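Local coordinates for protein putative acetyltransferase Sthe_0691 (Sphaerobacter thermophilus, PDB 3SHP) that is a putative acetyltransferase, probably moving an acetyl group from acetyl-coenzyme A to an acceptor that is not yet known, at residues Asp22-Ala27 / Trp59-Ile64; Val14-Met19 / Glu107-Trp112; Ile122-Ala127 / Ala140-Ala145; Ala63-Arg66 / Ala71-Gly74; Leu101-Leu106 / Leu134-Ala139. All coordinates share one frame; numbering follows the deposited sequence. Where two conformers were deposited one is given.

Contact 1: residues Asp22-Ala27 / Trp59-Ile64. With SRT (S,R meso-tartaric acid), chain C.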
# COMPACT_ATOMS: atom_id res chain seq x y z
N ASP A 22 -19.73 -21.17 -6.01
CA ASP A 22 -20.15 -21.26 -4.62
C ASP A 22 -18.96 -21.48 -3.65
O ASP A 22 -18.82 -20.76 -2.66
CB ASP A 22 -21.12 -22.42 -4.49
CG ASP A 22 -22.13 -22.20 -3.43
OD1 ASP A 22 -22.98 -21.28 -3.63
OD2 ASP A 22 -22.10 -22.95 -2.41
N ASP A 23 -18.12 -22.46 -3.95
CA ASP A 23 -16.90 -22.66 -3.17
C ASP A 23 -16.03 -21.41 -3.06
O ASP A 23 -15.60 -21.02 -1.97
CB ASP A 23 -16.07 -23.79 -3.76
CG ASP A 23 -16.83 -25.10 -3.87
OD1 ASP A 23 -17.72 -25.38 -3.02
OD2 ASP A 23 -16.53 -25.88 -4.80
N LYS A 24 -15.76 -20.80 -4.22
CA LYS A 24 -14.88 -19.65 -4.32
C LYS A 24 -15.40 -18.50 -3.49
O LYS A 24 -14.64 -17.83 -2.78
CB LYS A 24 -14.65 -19.25 -5.80
CG LYS A 24 -13.94 -20.37 -6.58
CD LYS A 24 -13.39 -19.94 -7.91
CE LYS A 24 -14.37 -20.09 -9.03
NZ LYS A 24 -13.70 -19.69 -10.32
N HIS A 25 -16.72 -18.29 -3.56
CA HIS A 25 -17.34 -17.22 -2.83
C HIS A 25 -17.18 -17.44 -1.31
O HIS A 25 -16.66 -16.56 -0.61
CB HIS A 25 -18.81 -17.04 -3.23
CG HIS A 25 -19.51 -15.95 -2.48
ND1 HIS A 25 -19.45 -14.63 -2.87
CD2 HIS A 25 -20.27 -15.99 -1.36
CE1 HIS A 25 -20.16 -13.90 -2.03
NE2 HIS A 25 -20.66 -14.70 -1.10
N HIS A 26 -17.63 -18.59 -0.82
CA HIS A 26 -17.52 -18.90 0.62
C HIS A 26 -16.09 -18.77 1.14
O HIS A 26 -15.86 -18.22 2.24
CB HIS A 26 -18.05 -20.29 0.97
CG HIS A 26 -18.04 -20.58 2.44
ND1 HIS A 26 -17.00 -21.23 3.07
CD2 HIS A 26 -18.95 -20.28 3.41
CE1 HIS A 26 -17.27 -21.33 4.36
NE2 HIS A 26 -18.45 -20.76 4.59
N ALA A 27 -15.13 -19.24 0.34
CA ALA A 27 -13.73 -19.28 0.76
C ALA A 27 -12.97 -17.97 0.48
O ALA A 27 -11.73 -17.90 0.66
CB ALA A 27 -13.03 -20.44 0.11
N TRP A 59 -6.39 -24.53 -17.34
CA TRP A 59 -6.34 -24.43 -15.89
C TRP A 59 -7.58 -25.02 -15.27
O TRP A 59 -8.70 -24.89 -15.79
CB TRP A 59 -6.26 -22.98 -15.44
CG TRP A 59 -5.00 -22.26 -15.80
CD1 TRP A 59 -4.62 -21.83 -17.06
CD2 TRP A 59 -4.00 -21.79 -14.90
NE1 TRP A 59 -3.43 -21.15 -16.98
CE2 TRP A 59 -3.03 -21.11 -15.67
CE3 TRP A 59 -3.81 -21.90 -13.53
CZ2 TRP A 59 -1.90 -20.54 -15.10
CZ3 TRP A 59 -2.69 -21.34 -12.96
CH2 TRP A 59 -1.75 -20.66 -13.74
N HIS A 60 -7.39 -25.68 -14.13
CA HIS A 60 -8.51 -26.29 -13.44
C HIS A 60 -8.38 -26.09 -11.96
O HIS A 60 -7.28 -25.86 -11.44
CB HIS A 60 -8.60 -27.77 -13.81
CG HIS A 60 -8.88 -27.99 -15.26
ND1 HIS A 60 -10.12 -27.81 -15.82
CD2 HIS A 60 -8.05 -28.33 -16.29
CE1 HIS A 60 -10.06 -28.04 -17.12
NE2 HIS A 60 -8.81 -28.36 -17.43
N LEU A 61 -9.52 -26.17 -11.30
CA LEU A 61 -9.57 -26.08 -9.86
C LEU A 61 -10.39 -27.22 -9.29
O LEU A 61 -11.54 -27.40 -9.69
CB LEU A 61 -10.25 -24.78 -9.48
CG LEU A 61 -9.37 -23.58 -9.27
CD1 LEU A 61 -10.31 -22.38 -9.00
CD2 LEU A 61 -8.42 -23.84 -8.12
N LEU A 62 -9.80 -27.96 -8.35
CA LEU A 62 -10.49 -28.99 -7.64
C LEU A 62 -10.68 -28.53 -6.20
O LEU A 62 -9.74 -28.04 -5.57
CB LEU A 62 -9.70 -30.30 -7.67
CG LEU A 62 -9.43 -30.95 -9.04
CD1 LEU A 62 -8.63 -32.22 -8.87
CD2 LEU A 62 -10.75 -31.25 -9.79
N ALA A 63 -11.90 -28.67 -5.68
CA ALA A 63 -12.14 -28.46 -4.27
C ALA A 63 -11.72 -29.68 -3.49
O ALA A 63 -11.94 -30.83 -3.94
CB ALA A 63 -13.61 -28.21 -4.04
N ILE A 64 -11.14 -29.47 -2.32
CA ILE A 64 -10.88 -30.60 -1.44
C ILE A 64 -11.97 -30.53 -0.37
O ILE A 64 -12.11 -29.51 0.32
CB ILE A 64 -9.49 -30.51 -0.82
CG1 ILE A 64 -8.41 -30.44 -1.92
CG2 ILE A 64 -9.26 -31.67 0.19
CD1 ILE A 64 -7.01 -30.04 -1.38
O1 SRT C . -8.59 -20.53 -18.95
O11 SRT C . -8.55 -22.68 -18.61
C1 SRT C . -8.86 -21.52 -18.22
C2 SRT C . -9.56 -21.26 -16.88
O2 SRT C . -9.43 -22.37 -15.97
C3 SRT C . -11.07 -21.01 -16.99
O3 SRT C . -11.45 -20.68 -18.32
C4 SRT C . -11.52 -19.95 -16.00
O4 SRT C . -11.12 -18.76 -16.12
O41 SRT C . -12.31 -20.28 -15.09
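Asp23 and Lys24, on the short helix 21-26, rest against Ala63 and Leu61 of strand 58-66. Carboxylate atom OD2 of Asp23 comes within 3.8 Å of Ala63 CB; a methyl is small enough to leave that oxygen its polar partners, Arg17 NH1 in a salt bridge and the backbone N of Val20. The aliphatic part of Lys24 crosses Leu61 at a slant, with Lys24 CD 4.1 Å from Leu61 CD1. A bend at chi3 (-89°) turns the chain beyond CD, and NZ ends in a salt bridge with Asp96 of a second subunit. Lysine thus serves both as apolar packing and as an intersubunit charge.

At the start of the strand the backbone of Trp59 holds meso-tartaric acid through both N and O. Trp59 N donates almost straight (169°) to O11 at 3.1 Å, while hydroxyl O2 donates to Trp59 O at 2.6 Å. Further out, Phe35 meets the Trp59 ring edge-to-face, and Asp97 of the second subunit also bonds the ligand. A helix following the first long strand and lying beside the central sheet is consistent with the GNAT acetyltransferase fold; strand 58-66, against which the helix lies, begins in the tartrate pocket of Phe35, Arg58 and Trp59.

Contact 2: residues Val14-Met19 / Glu107-Trp112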
# COMPACT_ATOMS: atom_id res chain seq x y z
N VAL A 14 -11.22 -37.10 2.77
CA VAL A 14 -11.61 -36.05 1.85
C VAL A 14 -11.96 -36.59 0.46
O VAL A 14 -11.56 -37.69 0.09
CB VAL A 14 -10.48 -34.99 1.68
CG1 VAL A 14 -10.06 -34.41 3.06
CG2 VAL A 14 -9.31 -35.59 0.92
N TYR A 15 -12.67 -35.78 -0.32
CA TYR A 15 -12.81 -36.07 -1.72
C TYR A 15 -12.58 -34.82 -2.52
O TYR A 15 -12.67 -33.72 -1.99
CB TYR A 15 -14.15 -36.71 -2.06
CG TYR A 15 -15.38 -35.88 -1.86
CD1 TYR A 15 -15.96 -35.17 -2.92
CD2 TYR A 15 -16.02 -35.86 -0.63
CE1 TYR A 15 -17.12 -34.43 -2.75
CE2 TYR A 15 -17.18 -35.13 -0.45
CZ TYR A 15 -17.72 -34.41 -1.50
OH TYR A 15 -18.89 -33.70 -1.27
N LEU A 16 -12.21 -35.04 -3.78
CA LEU A 16 -11.93 -33.98 -4.72
C LEU A 16 -12.99 -33.98 -5.79
O LEU A 16 -13.41 -35.05 -6.28
CB LEU A 16 -10.54 -34.17 -5.36
CG LEU A 16 -9.31 -33.70 -4.57
CD1 LEU A 16 -9.35 -34.04 -3.11
CD2 LEU A 16 -8.06 -34.31 -5.17
N ARG A 17 -13.43 -32.78 -6.14
CA ARG A 17 -14.41 -32.59 -7.20
C ARG A 17 -14.14 -31.20 -7.77
O ARG A 17 -13.45 -30.42 -7.15
CB ARG A 17 -15.83 -32.65 -6.63
CG ARG A 17 -16.09 -31.67 -5.42
CD ARG A 17 -17.57 -31.24 -5.37
NE ARG A 17 -17.86 -30.38 -4.23
CZ ARG A 17 -17.68 -29.06 -4.18
NH1 ARG A 17 -17.20 -28.38 -5.24
NH2 ARG A 17 -17.99 -28.40 -3.06
N ALA A 18 -14.68 -30.90 -8.94
CA ALA A 18 -14.53 -29.59 -9.55
C ALA A 18 -14.97 -28.50 -8.57
O ALA A 18 -16.04 -28.59 -7.97
CB ALA A 18 -15.33 -29.51 -10.87
N MSE A 19 -14.11 -27.52 -8.36
CA MSE A 19 -14.47 -26.35 -7.56
C MSE A 19 -15.48 -25.54 -8.37
O MSE A 19 -15.32 -25.36 -9.58
CB MSE A 19 -13.24 -25.50 -7.24
CG MSE A 19 -13.53 -24.34 -6.31
SE MSE A 19 -11.89 -23.81 -5.49
CE MSE A 19 -12.50 -22.72 -4.00
N GLU A 107 -2.41 -37.82 -2.59
CA GLU A 107 -2.57 -39.26 -2.88
C GLU A 107 -3.67 -39.52 -3.89
O GLU A 107 -3.54 -40.41 -4.72
CB GLU A 107 -2.88 -40.05 -1.60
CG GLU A 107 -1.72 -40.15 -0.64
CD GLU A 107 -2.06 -40.90 0.65
OE1 GLU A 107 -3.25 -40.99 1.04
OE2 GLU A 107 -1.10 -41.39 1.29
N LEU A 108 -4.75 -38.76 -3.79
CA LEU A 108 -5.91 -38.93 -4.65
C LEU A 108 -5.68 -38.40 -6.05
O LEU A 108 -6.03 -39.07 -7.01
CB LEU A 108 -7.16 -38.25 -4.06
CG LEU A 108 -7.52 -38.75 -2.64
CD1 LEU A 108 -8.75 -38.05 -2.15
CD2 LEU A 108 -7.69 -40.27 -2.58
N VAL A 109 -5.10 -37.21 -6.16
CA VAL A 109 -5.03 -36.52 -7.44
C VAL A 109 -3.94 -37.09 -8.37
O VAL A 109 -4.13 -37.11 -9.58
CB VAL A 109 -4.88 -34.97 -7.26
CG1 VAL A 109 -3.46 -34.59 -6.90
CG2 VAL A 109 -5.29 -34.23 -8.53
N VAL A 110 -2.83 -37.58 -7.82
CA VAL A 110 -1.72 -38.08 -8.67
C VAL A 110 -2.09 -39.28 -9.55
O VAL A 110 -1.88 -39.24 -10.78
CB VAL A 110 -0.40 -38.31 -7.86
CG1 VAL A 110 0.69 -39.00 -8.74
CG2 VAL A 110 0.13 -37.00 -7.35
N PRO A 111 -2.68 -40.34 -8.97
CA PRO A 111 -2.99 -41.46 -9.86
C PRO A 111 -3.98 -41.07 -10.96
O PRO A 111 -3.87 -41.59 -12.09
CB PRO A 111 -3.63 -42.50 -8.92
CG PRO A 111 -3.24 -42.08 -7.53
CD PRO A 111 -3.14 -40.58 -7.59
N TRP A 112 -4.93 -40.19 -10.63
CA TRP A 112 -5.87 -39.64 -11.62
C TRP A 112 -5.10 -38.91 -12.74
O TRP A 112 -5.42 -39.08 -13.93
CB TRP A 112 -6.91 -38.73 -10.96
CG TRP A 112 -7.71 -37.93 -11.95
CD1 TRP A 112 -8.63 -38.40 -12.84
CD2 TRP A 112 -7.64 -36.51 -12.18
NE1 TRP A 112 -9.14 -37.38 -13.60
CE2 TRP A 112 -8.55 -36.20 -13.22
CE3 TRP A 112 -6.91 -35.46 -11.60
CZ2 TRP A 112 -8.75 -34.89 -13.69
CZ3 TRP A 112 -7.10 -34.16 -12.08
CH2 TRP A 112 -8.01 -33.90 -13.13
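Leu16 of strand 14-18 and Leu108 of helix 98-116 meet in the apolar layer where a helix covers one face of the central sheet, an alpha/beta packing consistent with the GNAT fold. The short axes come within 9.3 Å at 50°, and four side chains make the contact.

Leu108 is the main helix residue. With CG beside the backbone N and the rest of the chain extended (chi2 -179°), it reaches the strand through CD1. That methyl lies 4.0 Å from Val14 CG2 and 3.6 Å from Val14 O, a plain van der Waals approach to a carbonyl, and 4.2 Å from Leu16 CD1. Its side chain runs obliquely to both Val14 and Leu16, and a single methyl thereby touches two residues of one strand face.

Leu16 forks between two helix residues: CD1 meets Leu108 CD1, while CD2 lies between Leu108 CB and Val109, whose side chain Leu16 crosses at about a right angle. Leucine suits this place because its two branches can part in this way, and beta-branched Val109 offers a broad, short surface close to the helix. Tyr15, between Val14 and Leu16, points away from the helix, and its OH bonds Glu70. The helix kinks at Pro111, whose ring nitrogen has no hydrogen to give to the preceding turn. The atom of Val109 nearest to Leu16 CD2 is CB, at 3.9 Å, closer than either of the valine methyls.

Contact 3: residues Ile122-Ala127 / Ala140-Ala145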
# COMPACT_ATOMS: atom_id res chain seq x y z
N ILE A 122 4.80 -34.31 -14.38
CA ILE A 122 3.93 -33.87 -13.29
C ILE A 122 4.81 -33.12 -12.31
O ILE A 122 5.88 -33.61 -11.93
CB ILE A 122 3.26 -35.07 -12.56
CG1 ILE A 122 2.44 -35.92 -13.55
CG2 ILE A 122 2.36 -34.60 -11.42
CD1 ILE A 122 1.78 -37.20 -12.92
N THR A 123 4.35 -31.94 -11.89
CA THR A 123 5.17 -30.99 -11.14
C THR A 123 4.30 -30.46 -9.99
O THR A 123 3.20 -29.92 -10.23
CB THR A 123 5.67 -29.84 -12.08
OG1 THR A 123 6.44 -30.39 -13.16
CG2 THR A 123 6.55 -28.85 -11.34
N VAL A 124 4.78 -30.65 -8.77
CA VAL A 124 4.03 -30.31 -7.55
C VAL A 124 4.87 -29.46 -6.59
O VAL A 124 6.01 -29.81 -6.26
CB VAL A 124 3.57 -31.58 -6.80
CG1 VAL A 124 2.57 -31.24 -5.69
CG2 VAL A 124 2.94 -32.61 -7.78
N GLU A 125 4.29 -28.37 -6.10
CA GLU A 125 4.91 -27.52 -5.08
C GLU A 125 4.61 -28.11 -3.71
O GLU A 125 3.42 -28.40 -3.40
CB GLU A 125 4.33 -26.10 -5.12
CG GLU A 125 4.65 -25.31 -6.36
CD GLU A 125 4.32 -23.80 -6.21
OE1 GLU A 125 3.63 -23.43 -5.22
OE2 GLU A 125 4.75 -23.00 -7.08
N ILE A 126 5.67 -28.31 -2.90
CA ILE A 126 5.52 -28.79 -1.52
C ILE A 126 6.56 -28.14 -0.61
O ILE A 126 7.75 -28.21 -0.89
CB ILE A 126 5.67 -30.33 -1.40
CG1 ILE A 126 4.80 -31.07 -2.43
CG2 ILE A 126 5.31 -30.79 0.03
CD1 ILE A 126 5.09 -32.58 -2.51
N ALA A 127 6.11 -27.52 0.48
CA ALA A 127 7.05 -26.83 1.35
C ALA A 127 7.84 -27.87 2.13
O ALA A 127 7.32 -28.92 2.46
CB ALA A 127 6.31 -25.89 2.31
N ALA A 140 3.83 -41.62 -4.13
CA ALA A 140 3.28 -41.50 -5.48
C ALA A 140 4.35 -41.57 -6.59
O ALA A 140 4.02 -41.49 -7.78
CB ALA A 140 2.47 -40.24 -5.61
N GLY A 141 5.62 -41.72 -6.22
CA GLY A 141 6.69 -41.88 -7.21
C GLY A 141 7.22 -40.56 -7.74
O GLY A 141 7.91 -40.54 -8.76
N LEU A 142 6.90 -39.45 -7.06
CA LEU A 142 7.51 -38.16 -7.35
C LEU A 142 8.83 -38.05 -6.60
O LEU A 142 9.01 -38.67 -5.54
CB LEU A 142 6.59 -37.00 -6.92
CG LEU A 142 5.16 -36.94 -7.46
CD1 LEU A 142 4.42 -35.70 -6.90
CD2 LEU A 142 5.19 -36.88 -8.95
N LYS A 143 9.74 -37.24 -7.17
CA LYS A 143 11.07 -37.00 -6.61
C LYS A 143 11.41 -35.50 -6.53
O LYS A 143 11.08 -34.72 -7.43
CB LYS A 143 12.13 -37.73 -7.43
CG LYS A 143 12.15 -39.26 -7.15
CD LYS A 143 12.88 -40.01 -8.23
CE LYS A 143 12.67 -41.52 -8.10
NZ LYS A 143 13.35 -42.08 -6.88
N ALA A 144 12.06 -35.12 -5.44
CA ALA A 144 12.47 -33.73 -5.24
C ALA A 144 13.42 -33.32 -6.34
O ALA A 144 14.45 -33.95 -6.54
CB ALA A 144 13.12 -33.56 -3.88
N ALA A 145 13.06 -32.26 -7.05
CA ALA A 145 13.80 -31.85 -8.25
C ALA A 145 14.44 -30.47 -8.07
O ALA A 145 15.54 -30.21 -8.58
CB ALA A 145 12.86 -31.83 -9.45
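A strand-helix-strand connection links strand 121-127 through helix 131-139 to strand 143-151, with strand 157-167 inserted between the two strands in the sheet, as in the C-terminal half of GNAT enzymes. Leu142 sits where the chain leaves that helix and reaches back to Ile122 and Val124. The turn is a Schellman motif: Gly141 takes a positive phi of 85°, where a side chain would be jammed against the preceding carbonyl oxygen, and glycine escapes this by having none. Leu142 N then probably bonds back to Ala137 O, and the Leu142 side chain touches Ala137, the hydrophobic contact that often accompanies this motif.

From this turn the leucine points toward strand 121-127. With chi2 at 180°, CD1 continues the chain to Val124, and CD2, the other branch, turns to Ile122; both partners lie on the same face of the strand, with Thr123 between them turned away. Leu142 CD2 approaches Ile122 CG2 loosely, at 4.4 Å. Beta-branched residues suit the strand and present a wide apolar surface to the leucine. Val124 meets it at about a right angle, and the tighter of the two approaches is there: Val124 CG2, the methyl lying beside the backbone N, is 3.5 Å from Leu142 CD1.

Contact 4: residues Ala63-Arg66 / Ala71-Gly74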
# COMPACT_ATOMS: atom_id res chain seq x y z
N ALA A 63 -11.90 -28.67 -5.68
CA ALA A 63 -12.14 -28.46 -4.27
C ALA A 63 -11.72 -29.68 -3.49
O ALA A 63 -11.94 -30.83 -3.94
CB ALA A 63 -13.61 -28.21 -4.04
N ILE A 64 -11.14 -29.47 -2.32
CA ILE A 64 -10.88 -30.60 -1.44
C ILE A 64 -11.97 -30.53 -0.37
O ILE A 64 -12.11 -29.51 0.32
CB ILE A 64 -9.49 -30.51 -0.82
CG1 ILE A 64 -8.41 -30.44 -1.92
CG2 ILE A 64 -9.26 -31.67 0.19
CD1 ILE A 64 -7.01 -30.04 -1.38
N VAL A 65 -12.76 -31.60 -0.25
CA VAL A 65 -13.97 -31.54 0.56
C VAL A 65 -13.88 -32.57 1.67
O VAL A 65 -13.65 -33.75 1.42
CB VAL A 65 -15.26 -31.80 -0.30
CG1 VAL A 65 -16.52 -31.71 0.54
CG2 VAL A 65 -15.34 -30.84 -1.51
N ARG A 66 -14.05 -32.12 2.91
CA ARG A 66 -14.04 -33.05 4.03
C ARG A 66 -15.35 -33.80 4.07
O ARG A 66 -16.42 -33.20 4.15
CB ARG A 66 -13.80 -32.33 5.37
CG ARG A 66 -13.54 -33.28 6.52
CD ARG A 66 -13.00 -32.57 7.74
NE ARG A 66 -13.77 -31.37 8.10
CZ ARG A 66 -13.31 -30.39 8.86
NH1 ARG A 66 -14.09 -29.35 9.13
NH2 ARG A 66 -12.09 -30.45 9.37
N ALA A 71 -17.36 -29.79 4.35
CA ALA A 71 -16.69 -28.51 4.32
C ALA A 71 -15.61 -28.51 3.25
O ALA A 71 -14.85 -29.48 3.10
CB ALA A 71 -16.08 -28.21 5.67
N VAL A 72 -15.52 -27.41 2.51
CA VAL A 72 -14.42 -27.24 1.57
C VAL A 72 -13.23 -26.82 2.42
O VAL A 72 -13.25 -25.73 3.02
CB VAL A 72 -14.77 -26.17 0.49
CG1 VAL A 72 -13.52 -25.83 -0.37
CG2 VAL A 72 -15.97 -26.65 -0.38
N VAL A 73 -12.21 -27.68 2.50
CA VAL A 73 -11.06 -27.46 3.36
C VAL A 73 -9.81 -27.02 2.58
O VAL A 73 -8.78 -26.65 3.17
CB VAL A 73 -10.76 -28.70 4.24
CG1 VAL A 73 -11.97 -29.04 5.12
CG2 VAL A 73 -10.31 -29.91 3.37
N GLY A 74 -9.90 -27.04 1.25
CA GLY A 74 -8.82 -26.54 0.46
C GLY A 74 -9.12 -26.66 -1.00
O GLY A 74 -10.24 -27.00 -1.39
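Ile64 has CG2 opposite its own backbone N and CG1 beside that N (chi1 -57°), so CG2 is presented to Val73 CG2 at 3.8 Å while CG1 and CD1 run over Gly74. Arg66 also departs with CG opposite the backbone N, then bends at chi3 (49°), which lays one face of its guanidinium over Val73 CG1. Valine thus packs by one methyl against isoleucine and by the other beneath a flat cation. The charge itself is met elsewhere, by Asp69 at the turn and by Glu21 of a third subunit.

The backbones are joined antiparallel. Ile64 N gives a hydrogen bond to Gly74 O at 2.8 Å, and Arg66 N gives one to Ala71 O, also 2.8 Å. Between them Ile64 O accepts Val73 N at 2.8 Å, nearly along the C=O axis, and Gly74 N only weakly, at 3.4 Å. Two residues of one strand therefore face one of the other, and the register slips by one before Val65 pairs with Val72. Gly74 is fully extended; a beta carbon there would lie close to Ile64 CD1. Replacing Ile64 by an alanine would probably leave Val73 CG2 without its methyl partner and open a gap over Gly74, extending toward Ala105 of helix 98-116. On the other sheet face Val65 CG2 and Val72 CG2 approach at 4.4 Å. Val73 and Gly74 opposite Ile64 form a classic beta bulge, set in the hairpin of strands 58-66 and 72-80.

Contact 5: residues Leu101-Leu106 / Leu134-Ala139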
# COMPACT_ATOMS: atom_id res chain seq x y z
N LEU A 101 -4.65 -33.61 5.54
CA LEU A 101 -5.68 -33.52 4.52
C LEU A 101 -5.07 -33.17 3.15
O LEU A 101 -5.49 -33.73 2.14
CB LEU A 101 -6.75 -32.50 4.93
CG LEU A 101 -7.48 -32.78 6.26
CD1 LEU A 101 -8.53 -31.74 6.54
CD2 LEU A 101 -8.15 -34.09 6.23
N ARG A 102 -4.11 -32.25 3.12
CA ARG A 102 -3.31 -32.00 1.90
C ARG A 102 -2.64 -33.27 1.36
O ARG A 102 -2.67 -33.53 0.17
CB ARG A 102 -2.23 -30.94 2.13
CG ARG A 102 -1.63 -30.38 0.80
CD ARG A 102 -0.57 -29.30 1.05
NE ARG A 102 0.08 -29.55 2.32
CZ ARG A 102 0.09 -28.70 3.34
NH1 ARG A 102 -0.44 -27.48 3.22
NH2 ARG A 102 0.67 -29.06 4.48
N ALA A 103 -2.03 -34.04 2.25
CA ALA A 103 -1.34 -35.25 1.86
C ALA A 103 -2.31 -36.27 1.23
O ALA A 103 -2.01 -36.86 0.21
CB ALA A 103 -0.64 -35.87 3.06
N GLU A 104 -3.48 -36.43 1.84
CA GLU A 104 -4.50 -37.33 1.29
C GLU A 104 -4.94 -36.84 -0.09
O GLU A 104 -5.06 -37.62 -1.01
CB GLU A 104 -5.70 -37.47 2.24
CG GLU A 104 -6.74 -38.45 1.70
CD GLU A 104 -7.80 -38.84 2.72
OE1 GLU A 104 -7.45 -39.17 3.87
OE2 GLU A 104 -9.00 -38.84 2.37
N ALA A 105 -5.14 -35.53 -0.22
CA ALA A 105 -5.54 -34.94 -1.49
C ALA A 105 -4.50 -35.23 -2.58
O ALA A 105 -4.84 -35.50 -3.73
CB ALA A 105 -5.74 -33.45 -1.35
N LEU A 106 -3.22 -35.17 -2.22
CA LEU A 106 -2.15 -35.46 -3.18
C LEU A 106 -2.18 -36.94 -3.57
O LEU A 106 -2.00 -37.28 -4.76
CB LEU A 106 -0.79 -35.07 -2.62
CG LEU A 106 0.43 -35.30 -3.56
CD1 LEU A 106 0.20 -34.66 -4.93
CD2 LEU A 106 1.67 -34.69 -2.95
N LEU A 134 5.04 -34.36 1.79
CA LEU A 134 6.28 -34.86 1.19
C LEU A 134 6.24 -36.40 1.08
O LEU A 134 6.60 -36.97 0.04
CB LEU A 134 7.49 -34.42 1.99
CG LEU A 134 7.75 -32.91 1.96
CD1 LEU A 134 8.77 -32.58 3.02
CD2 LEU A 134 8.23 -32.45 0.56
N ALA A 135 5.78 -37.05 2.16
CA ALA A 135 5.75 -38.51 2.16
C ALA A 135 4.75 -39.03 1.13
O ALA A 135 5.01 -40.04 0.47
CB ALA A 135 5.45 -39.05 3.55
N ALA A 136 3.61 -38.34 0.98
CA ALA A 136 2.62 -38.75 -0.02
C ALA A 136 3.24 -38.65 -1.41
O ALA A 136 3.02 -39.51 -2.23
CB ALA A 136 1.34 -37.89 0.07
N ALA A 137 4.02 -37.61 -1.65
CA ALA A 137 4.62 -37.41 -2.97
C ALA A 137 5.62 -38.50 -3.30
O ALA A 137 5.63 -39.04 -4.40
CB ALA A 137 5.28 -36.04 -3.05
N GLU A 138 6.46 -38.82 -2.32
CA GLU A 138 7.42 -39.90 -2.47
C GLU A 138 6.73 -41.23 -2.77
O GLU A 138 7.14 -41.92 -3.70
CB GLU A 138 8.35 -39.97 -1.25
CG GLU A 138 9.45 -38.93 -1.35
CD GLU A 138 9.90 -38.35 -0.02
OE1 GLU A 138 9.55 -38.92 1.06
OE2 GLU A 138 10.61 -37.32 -0.05
N ALA A 139 5.67 -41.56 -2.03
CA ALA A 139 4.93 -42.81 -2.29
C ALA A 139 4.22 -42.80 -3.65
O ALA A 139 4.04 -43.84 -4.26
CB ALA A 139 3.95 -43.14 -1.14
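Leu106 of helix 98-116 leans across to Ala136 and Ala137 of helix 131-139, and its side chain traces the interface from root to tip. At the root, CB is already 4.4 Å from Ala136 CB. CG lies opposite the backbone N (chi1 -179°), which swings the branches toward the second helix. From CG the two methyls part. CD1 turns down to the sheet, where Val124 of strand 121-127 lies. CD2 goes on to the neighbouring helix: it is again 4.4 Å from Ala136 CB, closer to Ala137 CB at 3.9 Å, and 4.0 Å from Ala137 N, so the tip rests on the backbone of that helix as well as on its methyls. The same methyl end also meets Ile126, a residue of strand 121-127 that packs up against both helices.

One turn earlier, Ala103 brings the helices nearest. Ala136 CB is 4.1 Å from Ala103 CB and 3.5 Å from Ala103 O, a methyl set against a main-chain oxygen. The helices run almost parallel, at 16°, with the short axes approaching to 8.6 Å. Both cover one face of the sheet, with strand 121-127 between them in the chain, consistent with the GNAT fold. Alanine suits this place, its single methyls letting the backbones come close. Leu106, nearer the sheet, reaches over to the neighbouring helix with its longer side chain.

All four touching residues are buried and apolar. The association across this interface therefore rests on shape and the exclusion of water, with no charge or directional bond between the two segments to set its register.

All five contacts are mainly buried. In contacts 2, 3 and 5 apolar side chains join helix 98-116 to the sheet, the turn after helix 131-139 to strand 121-127, and the two helices to each other. Contacts 2 and 5 use successive turns of helix 98-116, while contact 3 joins contact 5 through Ile126, Leu142 and Ala137. Contact 4 is mostly main-chain hydrogen bonding within the sheet, with Ile64 reaching Ala105 to tie it to the helix layer. Contact 1 shares Ala63 and Ile64 with contact 4 and is linked to contact 2 by the Asp23-Arg17 salt bridge. Its polar side chains, subunit partners and ligand set it apart from contact 3, across the chain's centre.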